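Local coordinates for protein 6-phospho-beta-d glycosidase (Streptococcus pyogenes, PDB 5FOO) that probably hydrolyses 6-phosphorylated beta-glucosides as a family 1 glycoside hydrolase, holding the inhibitor 6-phosphocyclophellitol in its pocket, at residues M1-G11 and F453-I463. The protein carries 1 engineered substitution. Numbering follows the deposited sequence.
With EDO (1,2-ethanediol), chain I.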
loop_
_atom_site.group_PDB
_atom_site.type_symbol
_atom_site.label_atom_id
_atom_site.label_comp_id
_atom_site.label_asym_id
_atom_site.label_seq_id
_atom_site.Cartn_x
_atom_site.Cartn_y
_atom_site.Cartn_z
ATOM N N MET A 1 9.278 -4.809 28.471
ATOM C CA MET A 1 9.450 -6.291 28.382
ATOM C C MET A 1 9.703 -6.829 26.944
ATOM O O MET A 1 10.447 -7.764 26.816
ATOM C CB MET A 1 8.292 -7.045 29.030
ATOM C CG MET A 1 8.679 -8.486 29.397
ATOM S SD MET A 1 7.344 -9.706 29.630
ATOM C CE MET A 1 6.157 -9.332 28.319
ATOM N N LEU A 2 9.113 -6.281 25.878
ATOM C CA LEU A 2 9.440 -6.715 24.476
ATOM C C LEU A 2 10.178 -5.577 23.768
ATOM O O LEU A 2 9.572 -4.599 23.271
ATOM C CB LEU A 2 8.146 -7.073 23.689
ATOM C CG LEU A 2 7.604 -8.496 23.636
ATOM C CD1 LEU A 2 7.863 -9.279 24.909
ATOM C CD2 LEU A 2 6.121 -8.502 23.243
ATOM N N ALA A 3 11.495 -5.656 23.751
ATOM C CA ALA A 3 12.283 -4.583 23.211
ATOM C C ALA A 3 12.545 -4.761 21.680
ATOM O O ALA A 3 12.900 -5.823 21.218
ATOM C CB ALA A 3 13.587 -4.479 23.985
ATOM N N PHE A 4 12.475 -3.673 20.921
ATOM C CA PHE A 4 12.644 -3.731 19.462
ATOM C C PHE A 4 14.073 -3.376 19.042
ATOM O O PHE A 4 14.811 -2.807 19.848
ATOM C CB PHE A 4 11.551 -2.831 18.812
ATOM C CG PHE A 4 10.207 -3.510 18.743
ATOM C CD1 PHE A 4 9.381 -3.553 19.854
ATOM C CD2 PHE A 4 9.804 -4.168 17.588
ATOM C CE1 PHE A 4 8.151 -4.203 19.802
ATOM C CE2 PHE A 4 8.613 -4.832 17.538
ATOM C CZ PHE A 4 7.782 -4.853 18.643
ATOM N N PRO A 5 14.460 -3.683 17.786
ATOM C CA PRO A 5 15.823 -3.371 17.358
ATOM C C PRO A 5 16.153 -1.901 17.419
ATOM O O PRO A 5 15.268 -1.057 17.432
ATOM C CB PRO A 5 15.853 -3.882 15.894
ATOM C CG PRO A 5 14.863 -5.002 15.870
ATOM C CD PRO A 5 13.779 -4.581 16.824
ATOM N N LYS A 6 17.438 -1.575 17.465
ATOM C CA LYS A 6 17.825 -0.196 17.542
ATOM C C LYS A 6 17.504 0.400 16.186
ATOM O O LYS A 6 17.615 -0.253 15.187
ATOM C CB LYS A 6 19.323 -0.022 17.894
ATOM C CG LYS A 6 19.548 0.446 19.336
ATOM C CD LYS A 6 20.561 -0.392 20.090
ATOM C CE LYS A 6 21.963 -0.254 19.512
ATOM N NZ LYS A 6 22.867 -1.346 19.984
ATOM N N GLU A 7 17.088 1.645 16.199
ATOM C CA GLU A 7 16.747 2.408 15.000
ATOM C C GLU A 7 15.537 1.855 14.202
ATOM O O GLU A 7 15.307 2.230 13.076
ATOM C CB GLU A 7 17.989 2.625 14.149
ATOM C CG GLU A 7 19.065 3.377 14.947
ATOM C CD GLU A 7 20.302 3.636 14.139
ATOM O OE1 GLU A 7 20.817 2.706 13.468
ATOM O OE2 GLU A 7 20.755 4.792 14.180
ATOM N N PHE A 8 14.725 1.070 14.886
ATOM C CA PHE A 8 13.438 0.639 14.372
ATOM C C PHE A 8 12.584 1.839 13.974
ATOM O O PHE A 8 12.497 2.880 14.715
ATOM C CB PHE A 8 12.736 -0.208 15.429
ATOM C CG PHE A 8 11.709 -1.184 14.887
ATOM C CD1 PHE A 8 12.104 -2.350 14.219
ATOM C CD2 PHE A 8 10.367 -0.956 15.087
ATOM C CE1 PHE A 8 11.166 -3.293 13.793
ATOM C CE2 PHE A 8 9.413 -1.871 14.635
ATOM C CZ PHE A 8 9.817 -3.034 13.992
ATOM N N TRP A 9 11.939 1.706 12.828
ATOM C CA TRP A 9 11.067 2.784 12.348
ATOM C C TRP A 9 9.705 2.702 13.062
ATOM O O TRP A 9 9.100 1.638 13.101
ATOM C CB TRP A 9 10.804 2.669 10.848
ATOM C CG TRP A 9 11.917 2.866 9.944
ATOM C CD1 TRP A 9 13.300 2.932 10.263
ATOM C CD2 TRP A 9 11.825 2.956 8.514
ATOM N NE1 TRP A 9 14.013 3.160 9.100
ATOM C CE2 TRP A 9 13.159 3.128 8.016
ATOM C CE3 TRP A 9 10.754 2.881 7.597
ATOM C CZ2 TRP A 9 13.439 3.287 6.629
ATOM C CZ3 TRP A 9 11.028 3.012 6.223
ATOM C CH2 TRP A 9 12.388 3.169 5.748
ATOM N N TRP A 10 9.243 3.845 13.585
ATOM C CA TRP A 10 7.969 3.937 14.177
ATOM C C TRP A 10 7.255 5.126 13.581
ATOM O O TRP A 10 7.754 6.264 13.562
ATOM C CB TRP A 10 8.058 4.136 15.658
ATOM C CG TRP A 10 8.706 3.072 16.450
ATOM C CD1 TRP A 10 9.917 3.176 17.118
ATOM C CD2 TRP A 10 8.119 1.827 16.888
ATOM N NE1 TRP A 10 10.142 2.022 17.812
ATOM C CE2 TRP A 10 9.054 1.190 17.699
ATOM C CE3 TRP A 10 6.946 1.150 16.577
ATOM C CZ2 TRP A 10 8.833 -0.078 18.235
ATOM C CZ3 TRP A 10 6.739 -0.082 17.122
ATOM C CH2 TRP A 10 7.678 -0.680 17.932
ATOM N N GLY A 11 6.049 4.878 13.107
ATOM C CA GLY A 11 5.260 5.966 12.535
ATOM C C GLY A 11 4.030 5.385 11.890
ATOM O O GLY A 11 3.580 4.293 12.249
ATOM N N PHE A 453 0.799 4.641 21.492
ATOM C CA PHE A 453 1.805 4.317 20.494
ATOM C C PHE A 453 3.018 5.216 20.735
ATOM O O PHE A 453 4.116 4.815 20.479
ATOM C CB PHE A 453 1.256 4.522 19.072
ATOM C CG PHE A 453 2.194 4.073 17.987
ATOM C CD1 PHE A 453 2.538 2.751 17.885
ATOM C CD2 PHE A 453 2.670 4.961 17.047
ATOM C CE1 PHE A 453 3.396 2.309 16.882
ATOM C CE2 PHE A 453 3.464 4.528 15.986
ATOM C CZ PHE A 453 3.872 3.214 15.956
ATOM N N LYS A 454 2.791 6.434 21.224
ATOM C CA LYS A 454 3.862 7.355 21.613
ATOM C C LYS A 454 4.844 6.723 22.585
ATOM O O LYS A 454 6.058 6.841 22.416
ATOM C CB LYS A 454 3.301 8.648 22.196
ATOM C CG LYS A 454 4.357 9.664 22.652
ATOM C CD LYS A 454 3.793 10.723 23.602
ATOM C CE LYS A 454 4.923 11.628 24.097
ATOM N NZ LYS A 454 4.342 12.900 24.596
ATOM N N LYS A 455 4.291 6.069 23.605
ATOM C CA LYS A 455 5.044 5.331 24.570
ATOM C C LYS A 455 5.872 4.215 23.958
ATOM O O LYS A 455 7.052 4.065 24.266
ATOM C CB LYS A 455 4.103 4.748 25.640
ATOM C CG LYS A 455 4.864 4.252 26.860
ATOM C CD LYS A 455 3.920 3.788 27.943
ATOM C CE LYS A 455 4.717 3.261 29.132
ATOM N NZ LYS A 455 3.849 3.096 30.339
ATOM N N VAL A 456 5.226 3.371 23.169
ATOM C CA VAL A 456 5.889 2.311 22.456
ATOM C C VAL A 456 7.064 2.814 21.559
ATOM O O VAL A 456 8.129 2.250 21.586
ATOM C CB VAL A 456 4.901 1.518 21.570
ATOM C CG1 VAL A 456 5.630 0.515 20.729
ATOM C CG2 VAL A 456 3.834 0.818 22.421
ATOM N N ALA A 457 6.836 3.850 20.779
ATOM C CA ALA A 457 7.826 4.360 19.866
ATOM C C ALA A 457 8.978 4.978 20.657
ATOM O O ALA A 457 10.079 4.790 20.289
ATOM C CB ALA A 457 7.233 5.425 18.993
ATOM N N THR A 458 8.672 5.735 21.709
ATOM C CA THR A 458 9.669 6.476 22.481
ATOM C C THR A 458 10.496 5.523 23.302
ATOM O O THR A 458 11.681 5.665 23.353
ATOM C CB THR A 458 8.982 7.511 23.394
ATOM O OG1 THR A 458 8.269 8.418 22.557
ATOM C CG2 THR A 458 9.956 8.285 24.234
ATOM N N HIS A 459 9.893 4.548 23.949
ATOM C CA HIS A 459 10.670 3.592 24.729
ATOM C C HIS A 459 11.224 2.425 23.908
ATOM O O HIS A 459 12.004 1.621 24.429
ATOM C CB HIS A 459 9.876 3.115 25.924
ATOM C CG HIS A 459 9.556 4.219 26.882
ATOM N ND1 HIS A 459 8.563 4.119 27.839
ATOM C CD2 HIS A 459 10.107 5.449 27.035
ATOM C CE1 HIS A 459 8.519 5.240 28.540
ATOM N NE2 HIS A 459 9.450 6.058 28.073
ATOM N N ASN A 460 10.829 2.345 22.637
ATOM C CA ASN A 460 11.241 1.272 21.749
ATOM C C ASN A 460 10.901 -0.096 22.275
ATOM O O ASN A 460 11.672 -1.025 22.129
ATOM C CB ASN A 460 12.732 1.396 21.371
ATOM C CG ASN A 460 13.039 0.760 20.014
ATOM O OD1 ASN A 460 12.184 0.728 19.119
ATOM N ND2 ASN A 460 14.230 0.193 19.878
ATOM N N ARG A 461 9.709 -0.225 22.858
ATOM C CA ARG A 461 9.255 -1.485 23.440
ATOM C C ARG A 461 7.744 -1.502 23.777
ATOM O O ARG A 461 7.086 -0.455 23.866
ATOM C CB ARG A 461 10.041 -1.770 24.743
ATOM C CG ARG A 461 9.613 -0.846 25.900
ATOM C CD ARG A 461 10.663 -0.832 26.997
ATOM N NE ARG A 461 10.091 -0.259 28.203
ATOM C CZ ARG A 461 10.770 -0.075 29.330
ATOM N NH1 ARG A 461 12.004 -0.464 29.414
ATOM N NH2 ARG A 461 10.190 0.434 30.386
ATOM N N LEU A 462 7.234 -2.704 23.990
ATOM C CA LEU A 462 5.866 -2.960 24.455
ATOM C C LEU A 462 5.804 -3.548 25.891
ATOM O O LEU A 462 6.709 -4.268 26.259
ATOM C CB LEU A 462 5.298 -4.098 23.629
ATOM C CG LEU A 462 4.856 -4.017 22.216
ATOM C CD1 LEU A 462 4.555 -5.428 21.739
ATOM C CD2 LEU A 462 3.602 -3.201 22.137
ATOM N N ILE A 463 4.640 -3.394 26.551
ATOM C CA ILE A 463 4.167 -4.059 27.830
ATOM C C ILE A 463 5.100 -3.647 28.926
ATOM O O ILE A 463 5.425 -2.468 29.004
ATOM C CB ILE A 463 3.970 -5.648 27.882
ATOM C CG1 ILE A 463 3.807 -6.360 26.501
ATOM C CG2 ILE A 463 2.782 -5.992 28.819
ATOM C CD1 ILE A 463 3.834 -7.897 26.514
HETATM C C1 EDO I . 13.875 6.283 11.805
HETATM O O1 EDO I . 14.792 7.015 11.009
HETATM C C2 EDO I . 14.585 5.709 13.031
HETATM O O2 EDO I . 15.728 5.000 12.560
#
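Trp-10 is the large bump of this contact, filling a hollow on the helix side formed by Phe-453, Val-456 and Ala-457. The small Ala-457 leaves room for the indole: its CA makes a CH-pi contact over the five-membered ring, 3.7 Å from the centroid, as does Val-456 CG1 over the six-membered ring on that same face. Phe-453 closes the far end, its CE1 3.7 Å from Trp-10 CE3 and its plane turned 79° from the indole. Phe-8 CD2 lies over the opposite face, toward its rim, and Trp-10 CH2 pokes over the centre of the Phe-4 ring.

Asn-460 is the first residue to leave helical phi/psi, with positive phi, which asparagine tolerates well. With CG anti to the backbone N (chi1 -153°), its amide reaches into the loop of residues 4-8. Asn-460 OD1 accepts from Trp-10 NE1 at 2.7 Å, in the ring plane. Asn-460 ND2 gives a nearly straight 2.9 Å bond to Pro-5 O, from above that carbonyl's plane. The amide thus satisfies the buried indole N-H and probably helps hold the type II turn from Pro-5 to Phe-8. Asn-460 O receives Phe-4 N.

Beyond it, Leu-2 and Leu-462 form an antiparallel hydrogen-bonded pair, Leu-2 N to Leu-462 O at 3.2 Å and Leu-462 N to Leu-2 O at 3.1 Å. Their side chains share a face, and Leu-462 CG meets the edge of Phe-4. The N-terminus is thereby paired with the end of the ordered chain, where first strand and last helix of the family 1 (beta/alpha)8 TIM barrel meet.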